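Local atomic coordinates of oxidoreductase (Thermotoga maritima, PDB entry 1ZH8), a protein that probably catalyses an NADP-dependent oxidation or reduction of an alcohol or carbonyl group, as a member of the GFO/IDH/MocA oxidoreductase family. Residues A[74-88]-A[98-112]. Residues are numbered along the deposited sequence; the frame is centred on the assembly and turned at random. Where two conformers were deposited one is given.
With NAP (NADP nicotinamide-adenine-dinucleotide phosphate), chain D.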
ATOM      1  N   TYR A  74      27.701  12.561  33.146  1.00 34.71           N
ATOM      2  CA  TYR A  74      27.545  11.135  32.974  1.00 33.21           C
ATOM      3  C   TYR A  74      28.821  10.388  33.322  1.00 35.76           C
ATOM      4  O   TYR A  74      28.762   9.313  33.946  1.00 35.32           O
ATOM      5  CB  TYR A  74      27.207  10.902  31.521  1.00 31.15           C
ATOM      6  CG  TYR A  74      27.160   9.482  31.056  1.00 30.62           C
ATOM      7  CD1 TYR A  74      26.304   8.557  31.640  1.00 24.44           C
ATOM      8  CD2 TYR A  74      27.922   9.081  29.971  1.00 31.29           C
ATOM      9  CE1 TYR A  74      26.223   7.257  31.164  1.00 30.11           C
ATOM     10  CE2 TYR A  74      27.858   7.784  29.484  1.00 32.03           C
ATOM     11  CZ  TYR A  74      27.012   6.876  30.086  1.00 33.68           C
ATOM     12  OH  TYR A  74      26.956   5.594  29.599  1.00 33.73           O
ATOM     13  N   GLU A  75      29.966  10.945  32.901  1.00 35.75           N
ATOM     14  CA  GLU A  75      31.273  10.327  33.148  1.00 34.44           C
ATOM     15  C   GLU A  75      31.498  10.179  34.649  1.00 34.15           C
ATOM     16  O   GLU A  75      32.093   9.192  35.086  1.00 34.25           O
ATOM     17  CB  GLU A  75      32.421  11.145  32.524  1.00 35.40           C
ATOM     18  CG  GLU A  75      32.492  11.157  30.994  1.00 35.91           C
ATOM     19  CD  GLU A  75      31.476  12.101  30.334  1.00 47.03           C
ATOM     20  OE1 GLU A  75      30.731  12.808  31.047  1.00 47.69           O
ATOM     21  OE2 GLU A  75      31.417  12.135  29.086  1.00 52.12           O
ATOM     22  N   GLU A  76      31.017  11.150  35.432  1.00 34.50           N
ATOM     23  CA  GLU A  76      31.172  11.100  36.892  1.00 36.81           C
ATOM     24  C   GLU A  76      30.245  10.053  37.473  1.00 37.38           C
ATOM     25  O   GLU A  76      30.635   9.294  38.368  1.00 38.56           O
ATOM     26  CB  GLU A  76      30.934  12.460  37.576  1.00 36.99           C
ATOM     27  CG  GLU A  76      31.199  12.419  39.094  1.00 39.52           C
ATOM     28  CD  GLU A  76      31.039  13.770  39.828  1.00 44.74           C
ATOM     29  OE1 GLU A  76      30.492  14.734  39.243  1.00 44.30           O
ATOM     30  OE2 GLU A  76      31.456  13.854  41.013  1.00 36.66           O
ATOM     31  N   LEU A  77      29.018  10.011  36.958  1.00 36.75           N
ATOM     32  CA  LEU A  77      28.055   9.000  37.378  1.00 34.63           C
ATOM     33  C   LEU A  77      28.657   7.628  37.183  1.00 35.55           C
ATOM     34  O   LEU A  77      28.601   6.800  38.085  1.00 36.40           O
ATOM     35  CB  LEU A  77      26.786   9.131  36.572  1.00 32.66           C
ATOM     36  CG  LEU A  77      25.636   8.187  36.871  1.00 34.83           C
ATOM     37  CD1 LEU A  77      24.327   8.961  36.759  1.00 30.27           C
ATOM     38  CD2 LEU A  77      25.675   7.032  35.917  1.00 25.32           C
ATOM     39  N   LEU A  78      29.261   7.409  36.011  1.00 35.94           N
ATOM     40  CA  LEU A  78      29.844   6.121  35.665  1.00 35.90           C
ATOM     41  C   LEU A  78      30.976   5.719  36.599  1.00 36.85           C
ATOM     42  O   LEU A  78      31.225   4.534  36.783  1.00 38.69           O
ATOM     43  CB  LEU A  78      30.344   6.083  34.215  1.00 34.30           C
ATOM     44  CG  LEU A  78      29.394   5.967  33.013  1.00 35.35           C
ATOM     45  CD1 LEU A  78      30.224   5.944  31.710  1.00 21.24           C
ATOM     46  CD2 LEU A  78      28.439   4.772  33.084  1.00 26.08           C
ATOM     47  N   GLU A  79      31.664   6.694  37.178  1.00 37.87           N
ATOM     48  CA  GLU A  79      32.881   6.415  37.938  1.00 37.65           C
ATOM     49  C   GLU A  79      32.574   6.386  39.442  1.00 38.14           C
ATOM     50  O   GLU A  79      33.408   5.969  40.248  1.00 38.52           O
ATOM     51  CB  GLU A  79      33.990   7.411  37.531  1.00 36.82           C
ATOM     52  CG  GLU A  79      35.255   7.457  38.387  1.00 42.66           C
ATOM     53  CD  GLU A  79      36.228   6.269  38.203  1.00 53.32           C
ATOM     54  OE1 GLU A  79      36.045   5.428  37.273  1.00 47.17           O
ATOM     55  OE2 GLU A  79      37.202   6.201  39.009  1.00 45.53           O
ATOM     56  N   SER A  80      31.347   6.768  39.799  1.00 37.42           N
ATOM     57  CA  SER A  80      30.949   6.943  41.197  1.00 36.47           C
ATOM     58  C   SER A  80      30.892   5.652  41.987  1.00 37.15           C
ATOM     59  O   SER A  80      30.899   5.684  43.215  1.00 36.82           O
ATOM     60  CB  SER A  80      29.578   7.607  41.282  1.00 36.41           C
ATOM     61  OG  SER A  80      28.575   6.699  40.850  1.00 34.31           O
ATOM     62  N   GLY A  81      30.804   4.522  41.285  1.00 38.20           N
ATOM     63  CA  GLY A  81      30.605   3.219  41.924  1.00 36.66           C
ATOM     64  C   GLY A  81      29.165   2.963  42.375  1.00 37.23           C
ATOM     65  O   GLY A  81      28.892   1.965  43.045  1.00 38.27           O
ATOM     66  N   LEU A  82      28.228   3.840  42.010  1.00 35.23           N
ATOM     67  CA  LEU A  82      26.849   3.711  42.513  1.00 34.60           C
ATOM     68  C   LEU A  82      25.905   2.863  41.667  1.00 34.20           C
ATOM     69  O   LEU A  82      24.780   2.613  42.090  1.00 33.80           O
ATOM     70  CB  LEU A  82      26.218   5.087  42.749  1.00 33.98           C
ATOM     71  CG  LEU A  82      26.905   5.910  43.842  1.00 40.35           C
ATOM     72  CD1 LEU A  82      26.411   7.343  43.750  1.00 39.45           C
ATOM     73  CD2 LEU A  82      26.670   5.301  45.242  1.00 31.10           C
ATOM     74  N   VAL A  83      26.363   2.418  40.493  1.00 34.62           N
ATOM     75  CA  VAL A  83      25.495   1.779  39.506  1.00 34.06           C
ATOM     76  C   VAL A  83      26.016   0.450  38.901  1.00 34.51           C
ATOM     77  O   VAL A  83      27.193   0.271  38.655  1.00 35.00           O
ATOM     78  CB  VAL A  83      25.195   2.759  38.352  1.00 34.98           C
ATOM     79  CG1 VAL A  83      24.514   4.015  38.875  1.00 30.61           C
ATOM     80  CG2 VAL A  83      26.494   3.116  37.613  1.00 33.96           C
ATOM     81  N   ASP A  84      25.095  -0.467  38.650  1.00 36.83           N
ATOM     82  CA  ASP A  84      25.371  -1.716  37.942  1.00 37.69           C
ATOM     83  C   ASP A  84      25.040  -1.545  36.462  1.00 38.20           C
ATOM     84  O   ASP A  84      25.596  -2.243  35.599  1.00 40.16           O
ATOM     85  CB  ASP A  84      24.504  -2.827  38.541  1.00 36.96           C
ATOM     86  CG  ASP A  84      24.829  -3.091  40.014  1.00 41.38           C
ATOM     87  OD1 ASP A  84      26.018  -3.335  40.322  1.00 40.53           O
ATOM     88  OD2 ASP A  84      23.911  -3.047  40.863  1.00 42.24           O
ATOM     89  N   ALA A  85      24.126  -0.615  36.178  1.00 33.90           N
ATOM     90  CA  ALA A  85      23.699  -0.342  34.819  1.00 33.79           C
ATOM     91  C   ALA A  85      23.190   1.079  34.706  1.00 34.01           C
ATOM     92  O   ALA A  85      22.893   1.742  35.710  1.00 36.16           O
ATOM     93  CB  ALA A  85      22.600  -1.340  34.377  1.00 33.44           C
ATOM     94  N   VAL A  86      23.093   1.543  33.473  1.00 32.55           N
ATOM     95  CA  VAL A  86      22.575   2.859  33.204  1.00 33.01           C
ATOM     96  C   VAL A  86      21.457   2.770  32.162  1.00 34.73           C
ATOM     97  O   VAL A  86      21.420   1.858  31.319  1.00 32.83           O
ATOM     98  CB  VAL A  86      23.697   3.855  32.783  1.00 35.03           C
ATOM     99  CG1 VAL A  86      24.720   4.061  33.936  1.00 31.99           C
ATOM    100  CG2 VAL A  86      24.422   3.397  31.507  1.00 33.20           C
ATOM    101  N   ASP A  87      20.513   3.692  32.273  1.00 35.72           N
ATOM    102  CA  ASP A  87      19.408   3.781  31.346  1.00 37.26           C
ATOM    103  C   ASP A  87      19.549   5.069  30.542  1.00 35.80           C
ATOM    104  O   ASP A  87      19.505   6.164  31.102  1.00 37.16           O
ATOM    105  CB  ASP A  87      18.103   3.757  32.145  1.00 40.07           C
ATOM    106  CG  ASP A  87      16.865   3.859  31.271  1.00 48.38           C
ATOM    107  OD1 ASP A  87      16.959   3.548  30.054  1.00 57.98           O
ATOM    108  OD2 ASP A  87      15.792   4.246  31.815  1.00 49.74           O
ATOM    109  N   LEU A  88      19.730   4.940  29.233  1.00 33.86           N
ATOM    110  CA  LEU A  88      19.947   6.112  28.404  1.00 33.50           C
ATOM    111  C   LEU A  88      18.673   6.492  27.681  1.00 35.68           C
ATOM    112  O   LEU A  88      18.153   5.713  26.861  1.00 37.56           O
ATOM    113  CB  LEU A  88      21.089   5.895  27.410  1.00 31.78           C
ATOM    114  CG  LEU A  88      22.343   5.169  27.909  1.00 33.86           C
ATOM    115  CD1 LEU A  88      23.352   4.860  26.771  1.00 29.73           C
ATOM    116  CD2 LEU A  88      23.002   5.944  29.035  1.00 27.95           C
ATOM    117  N   PHE A  98      27.920   7.050  24.321  1.00 36.20           N
ATOM    118  CA  PHE A  98      27.549   6.809  25.723  1.00 35.69           C
ATOM    119  C   PHE A  98      27.535   5.317  26.081  1.00 35.20           C
ATOM    120  O   PHE A  98      27.947   4.927  27.176  1.00 36.40           O
ATOM    121  CB  PHE A  98      26.220   7.482  26.068  1.00 34.52           C
ATOM    122  CG  PHE A  98      26.345   8.934  26.436  1.00 34.97           C
ATOM    123  CD1 PHE A  98      27.258   9.768  25.784  1.00 38.04           C
ATOM    124  CD2 PHE A  98      25.542   9.479  27.445  1.00 28.29           C
ATOM    125  CE1 PHE A  98      27.377  11.128  26.142  1.00 35.68           C
ATOM    126  CE2 PHE A  98      25.628  10.813  27.790  1.00 29.35           C
ATOM    127  CZ  PHE A  98      26.548  11.648  27.150  1.00 33.29           C
ATOM    128  N   ILE A  99      27.089   4.486  25.146  1.00 35.52           N
ATOM    129  CA  ILE A  99      27.182   3.034  25.311  1.00 34.45           C
ATOM    130  C   ILE A  99      28.648   2.641  25.481  1.00 35.26           C
ATOM    131  O   ILE A  99      28.993   1.886  26.398  1.00 35.59           O
ATOM    132  CB  ILE A  99      26.505   2.273  24.141  1.00 34.19           C
ATOM    133  CG1 ILE A  99      24.976   2.402  24.251  1.00 28.30           C
ATOM    134  CG2 ILE A  99      26.972   0.795  24.092  1.00 29.44           C
ATOM    135  CD1 ILE A  99      24.204   2.030  22.966  1.00 28.89           C
ATOM    136  N   GLU A 100      29.510   3.186  24.629  1.00 34.79           N
ATOM    137  CA  GLU A 100      30.935   2.878  24.707  1.00 35.87           C
ATOM    138  C   GLU A 100      31.527   3.298  26.042  1.00 36.72           C
ATOM    139  O   GLU A 100      32.353   2.571  26.609  1.00 38.14           O
ATOM    140  CB  GLU A 100      31.735   3.528  23.568  1.00 34.80           C
ATOM    141  CG  GLU A 100      33.158   2.967  23.472  1.00 34.98           C
ATOM    142  CD  GLU A 100      33.925   3.443  22.257  1.00 41.44           C
ATOM    143  OE1 GLU A 100      33.335   4.131  21.397  1.00 49.18           O
ATOM    144  OE2 GLU A 100      35.133   3.128  22.161  1.00 43.65           O
ATOM    145  N   LYS A 101      31.132   4.472  26.536  1.00 35.72           N
ATOM    146  CA  LYS A 101      31.638   4.929  27.832  1.00 35.91           C
ATOM    147  C   LYS A 101      31.220   3.932  28.927  1.00 36.32           C
ATOM    148  O   LYS A 101      32.039   3.537  29.749  1.00 37.69           O
ATOM    149  CB  LYS A 101      31.166   6.353  28.153  1.00 35.11           C
ATOM    150  CG  LYS A 101      32.064   7.440  27.593  1.00 32.62           C
ATOM    151  CD  LYS A 101      31.311   8.755  27.358  1.00 37.01           C
ATOM    152  CE  LYS A 101      32.161   9.737  26.538  0.50 35.88           C
ATOM    153  NZ  LYS A 101      31.376  10.868  25.950  0.50 30.89           N
ATOM    154  N   ALA A 102      29.962   3.495  28.905  1.00 35.07           N
ATOM    155  CA  ALA A 102      29.467   2.563  29.912  1.00 34.01           C
ATOM    156  C   ALA A 102      30.233   1.226  29.899  1.00 34.67           C
ATOM    157  O   ALA A 102      30.644   0.724  30.946  1.00 33.71           O
ATOM    158  CB  ALA A 102      27.980   2.344  29.730  1.00 31.58           C
ATOM    159  N   LEU A 103      30.422   0.655  28.713  1.00 35.08           N
ATOM    160  CA  LEU A 103      31.109  -0.621  28.593  1.00 35.56           C
ATOM    161  C   LEU A 103      32.562  -0.506  29.006  1.00 38.75           C
ATOM    162  O   LEU A 103      33.100  -1.439  29.620  1.00 39.89           O
ATOM    163  CB  LEU A 103      30.998  -1.199  27.184  1.00 33.76           C
ATOM    164  CG  LEU A 103      29.593  -1.421  26.598  1.00 34.11           C
ATOM    165  CD1 LEU A 103      29.746  -1.987  25.211  1.00 35.49           C
ATOM    166  CD2 LEU A 103      28.688  -2.317  27.448  1.00 24.72           C
ATOM    167  N   ARG A 104      33.193   0.630  28.696  1.00 39.39           N
ATOM    168  CA  ARG A 104      34.575   0.880  29.137  1.00 40.33           C
ATOM    169  C   ARG A 104      34.735   0.888  30.655  1.00 40.27           C
ATOM    170  O   ARG A 104      35.798   0.519  31.167  1.00 39.27           O
ATOM    171  CB  ARG A 104      35.124   2.179  28.563  1.00 41.59           C
ATOM    172  CG  ARG A 104      35.626   2.054  27.157  1.00 44.79           C
ATOM    173  CD  ARG A 104      36.174   3.365  26.685  1.00 50.34           C
ATOM    174  NE  ARG A 104      36.945   3.194  25.459  1.00 54.58           N
ATOM    175  CZ  ARG A 104      38.227   2.834  25.414  1.00 56.65           C
ATOM    176  NH1 ARG A 104      38.916   2.591  26.531  1.00 53.29           N
ATOM    177  NH2 ARG A 104      38.823   2.718  24.238  1.00 54.86           N
ATOM    178  N   LYS A 105      33.683   1.315  31.358  1.00 39.70           N
ATOM    179  CA  LYS A 105      33.650   1.305  32.824  1.00 39.48           C
ATOM    180  C   LYS A 105      33.118   0.003  33.427  1.00 39.48           C
ATOM    181  O   LYS A 105      33.012  -0.111  34.643  1.00 40.03           O
ATOM    182  CB  LYS A 105      32.838   2.489  33.348  1.00 39.40           C
ATOM    183  CG  LYS A 105      33.692   3.567  34.032  1.00 45.79           C
ATOM    184  CD  LYS A 105      34.527   4.382  33.055  1.00 44.60           C
ATOM    185  CE  LYS A 105      35.520   5.294  33.784  1.00 49.13           C
ATOM    186  NZ  LYS A 105      36.531   4.572  34.627  1.00 48.34           N
ATOM    187  N   GLY A 106      32.782  -0.970  32.578  1.00 39.43           N
ATOM    188  CA  GLY A 106      32.178  -2.226  33.029  1.00 38.47           C
ATOM    189  C   GLY A 106      30.765  -2.080  33.572  1.00 37.63           C
ATOM    190  O   GLY A 106      30.434  -2.643  34.605  1.00 37.41           O
ATOM    191  N   VAL A 107      29.915  -1.335  32.872  1.00 36.84           N
ATOM    192  CA  VAL A 107      28.544  -1.094  33.341  1.00 35.68           C
ATOM    193  C   VAL A 107      27.550  -1.538  32.259  1.00 35.60           C
ATOM    194  O   VAL A 107      27.740  -1.204  31.100  1.00 37.57           O
ATOM    195  CB  VAL A 107      28.354   0.411  33.709  1.00 33.89           C
ATOM    196  CG1 VAL A 107      26.910   0.765  33.830  1.00 32.50           C
ATOM    197  CG2 VAL A 107      29.084   0.749  35.007  1.00 30.93           C
ATOM    198  N   HIS A 108      26.498  -2.278  32.621  1.00 35.14           N
ATOM    199  CA  HIS A 108      25.438  -2.624  31.635  1.00 34.20           C
ATOM    200  C   HIS A 108      24.689  -1.388  31.171  1.00 33.90           C
ATOM    201  O   HIS A 108      24.643  -0.372  31.880  1.00 33.96           O
ATOM    202  CB  HIS A 108      24.424  -3.605  32.208  1.00 33.25           C
ATOM    203  CG  HIS A 108      25.041  -4.822  32.806  1.00 32.93           C
ATOM    204  ND1 HIS A 108      25.399  -5.916  32.052  1.00 33.95           N
ATOM    205  CD2 HIS A 108      25.374  -5.116  34.086  1.00 28.87           C
ATOM    206  CE1 HIS A 108      25.927  -6.833  32.843  1.00 34.79           C
ATOM    207  NE2 HIS A 108      25.919  -6.374  34.081  1.00 25.78           N
ATOM    208  N   VAL A 109      24.103  -1.480  29.987  1.00 33.23           N
ATOM    209  CA  VAL A 109      23.358  -0.363  29.411  1.00 35.07           C
ATOM    210  C   VAL A 109      22.006  -0.842  28.868  1.00 35.10           C
ATOM    211  O   VAL A 109      21.954  -1.793  28.083  1.00 35.48           O
ATOM    212  CB  VAL A 109      24.092   0.283  28.195  1.00 36.64           C
ATOM    213  CG1 VAL A 109      23.487   1.641  27.886  1.00 36.31           C
ATOM    214  CG2 VAL A 109      25.557   0.428  28.435  1.00 35.21           C
ATOM    215  N   ILE A 110      20.925  -0.191  29.300  1.00 32.63           N
ATOM    216  CA  ILE A 110      19.683  -0.216  28.560  1.00 32.04           C
ATOM    217  C   ILE A 110      19.491   1.125  27.851  1.00 32.27           C
ATOM    218  O   ILE A 110      19.570   2.185  28.456  1.00 31.62           O
ATOM    219  CB  ILE A 110      18.460  -0.613  29.422  1.00 33.57           C
ATOM    220  CG1 ILE A 110      17.184  -0.622  28.566  1.00 31.03           C
ATOM    221  CG2 ILE A 110      18.329   0.285  30.660  1.00 30.98           C
ATOM    222  CD1 ILE A 110      16.008  -1.404  29.210  1.00 30.12           C
ATOM    223  N   CYS A 111      19.258   1.068  26.552  1.00 33.77           N
ATOM    224  CA  CYS A 111      19.263   2.262  25.745  1.00 35.35           C
ATOM    225  C   CYS A 111      18.072   2.280  24.836  1.00 35.31           C
ATOM    226  O   CYS A 111      17.700   1.261  24.248  1.00 39.31           O
ATOM    227  CB  CYS A 111      20.552   2.331  24.926  1.00 38.15           C
ATOM    228  SG  CYS A 111      20.710   3.819  23.912  1.00 38.85           S
ATOM    229  N   GLU A 112      17.480   3.453  24.720  1.00 35.54           N
ATOM    230  CA  GLU A 112      16.283   3.639  23.925  1.00 34.52           C
ATOM    231  C   GLU A 112      16.540   3.467  22.435  1.00 33.61           C
ATOM    232  O   GLU A 112      17.657   3.668  21.954  1.00 31.92           O
ATOM    233  CB  GLU A 112      15.646   5.012  24.209  1.00 32.03           C
ATOM    234  CG  GLU A 112      14.612   4.982  25.311  1.00 32.65           C
ATOM    235  CD  GLU A 112      13.370   4.186  24.913  1.00 39.56           C
ATOM    236  OE1 GLU A 112      13.250   3.799  23.726  1.00 46.81           O
ATOM    237  OE2 GLU A 112      12.526   3.916  25.786  1.00 36.12           O
TER
HETATM  238  PA  NAP D 400      13.796  14.532  25.311  1.00 28.47           P
HETATM  239  O1A NAP D 400      12.588  14.939  26.074  1.00 32.37           O
HETATM  240  O2A NAP D 400      14.425  15.638  24.570  1.00 26.84           O
HETATM  241  O5B NAP D 400      14.804  13.802  26.322  1.00 30.12           O
HETATM  242  C5B NAP D 400      16.196  13.876  26.117  1.00 31.72           C
HETATM  243  C4B NAP D 400      16.849  14.174  27.454  1.00 31.67           C
HETATM  244  O4B NAP D 400      18.260  14.036  27.352  1.00 31.92           O
HETATM  245  C3B NAP D 400      16.587  15.605  27.909  1.00 29.91           C
HETATM  246  O3B NAP D 400      16.460  15.529  29.299  1.00 30.83           O
HETATM  247  C2B NAP D 400      17.885  16.288  27.515  1.00 33.34           C
HETATM  248  O2B NAP D 400      18.298  17.551  28.026  1.00 39.31           O
HETATM  249  C1B NAP D 400      18.873  15.202  27.881  1.00 30.87           C
HETATM  250  N9A NAP D 400      20.173  15.444  27.261  1.00 30.92           N
HETATM  251  C8A NAP D 400      20.440  16.048  26.052  1.00 28.15           C
HETATM  252  N7A NAP D 400      21.779  16.045  25.868  1.00 29.54           N
HETATM  253  C5A NAP D 400      22.361  15.454  26.945  1.00 33.50           C
HETATM  254  C6A NAP D 400      23.680  15.189  27.288  1.00 31.39           C
HETATM  255  N6A NAP D 400      24.671  15.554  26.492  1.00 35.32           N
HETATM  256  N1A NAP D 400      23.969  14.543  28.461  1.00 33.09           N
HETATM  257  C2A NAP D 400      22.949  14.178  29.306  1.00 36.41           C
HETATM  258  N3A NAP D 400      21.643  14.444  28.980  1.00 28.65           N
HETATM  259  C4A NAP D 400      21.358  15.068  27.819  1.00 32.47           C
HETATM  260  O3  NAP D 400      13.382  13.405  24.257  1.00 25.47           O
HETATM  261  PN  NAP D 400      12.659  12.024  24.648  1.00 27.99           P
HETATM  262  O1N NAP D 400      12.647  11.723  26.115  1.00 25.81           O
HETATM  263  O2N NAP D 400      11.452  12.106  23.836  1.00 28.02           O
HETATM  264  O5D NAP D 400      13.587  10.890  23.978  1.00 30.35           O
HETATM  265  C5D NAP D 400      14.769  10.377  24.567  1.00 26.73           C
HETATM  266  C4D NAP D 400      15.008   8.964  24.040  1.00 27.06           C
HETATM  267  O4D NAP D 400      13.861   8.171  24.323  1.00 34.85           O
HETATM  268  C3D NAP D 400      15.180   8.961  22.518  1.00 26.91           C
HETATM  269  O3D NAP D 400      16.196   8.068  22.130  1.00 31.49           O
HETATM  270  C2D NAP D 400      13.856   8.478  21.978  1.00 28.93           C
HETATM  271  O2D NAP D 400      13.987   7.782  20.755  1.00 30.92           O
HETATM  272  C1D NAP D 400      13.364   7.599  23.118  1.00 31.93           C
HETATM  273  N1N NAP D 400      11.906   7.520  23.122  1.00 29.96           N
HETATM  274  C2N NAP D 400      11.329   6.287  23.014  1.00 29.38           C
HETATM  275  C3N NAP D 400       9.938   6.149  23.001  1.00 33.96           C
HETATM  276  C7N NAP D 400       9.303   4.784  23.108  1.00 35.45           C
HETATM  277  O7N NAP D 400       7.897   4.740  23.053  1.00 31.58           O
HETATM  278  N7N NAP D 400      10.042   3.668  23.256  1.00 28.13           N
HETATM  279  C4N NAP D 400       9.137   7.295  23.109  1.00 31.76           C
HETATM  280  C5N NAP D 400       9.736   8.555  23.234  1.00 35.40           C
HETATM  281  C6N NAP D 400      11.131   8.656  23.238  1.00 36.13           C
HETATM  282  P2B NAP D 400      17.840  18.415  29.305  1.00 37.42           P
HETATM  283  O1X NAP D 400      18.579  17.988  30.556  1.00 37.87           O
HETATM  284  O2X NAP D 400      16.358  18.269  29.563  1.00 37.32           O
HETATM  285  O3X NAP D 400      18.198  19.837  28.933  1.00 38.21           O
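Y74 and F98 lie face against face in an offset stack, their planes only 5° apart and centroids 4.4 Å from each other, the two rings coming in from neighbouring helices to overlap only in part. With chi1 at 173° the Y74 ring swings away from its own backbone N toward F98 on helix 95-104; L78 CD1 sits over the rim of the opposite face of the Y74 ring. From there Y74 OH donates to F98 O at 2.7 Å, arriving well above the carbonyl plane, while the helical amide of A102 reaches the same oxygen from the opposite face. A phenylalanine at Y74 could keep the stack but would probably cost F98 O its hydroxyl donor and leave the ring freer to turn. On the outer side K105 NZ meets E79 OE1 at 2.8 Å in a salt bridge. Between helix 95-104 and the sheet, L88 CD1 presses on V109 CG1 (3.4 Å) and also touches F98 CB and I99 CG1, while V86 CG2 faces A102 CB. Strands 85-88 and 108-112 run parallel, joined by five backbone bonds from H108 N–D84 O to E112 N–L88 O. Strand 85-88, helix 95-104 and strand 108-112 form a beta-alpha-beta crossover of the Rossmann fold, with helix 74-79 packed beside the connecting helix; it leads to E112, whose OE1 accepts from the NADP carboxamide N7N (3.2 Å) while OE2 bonds H34.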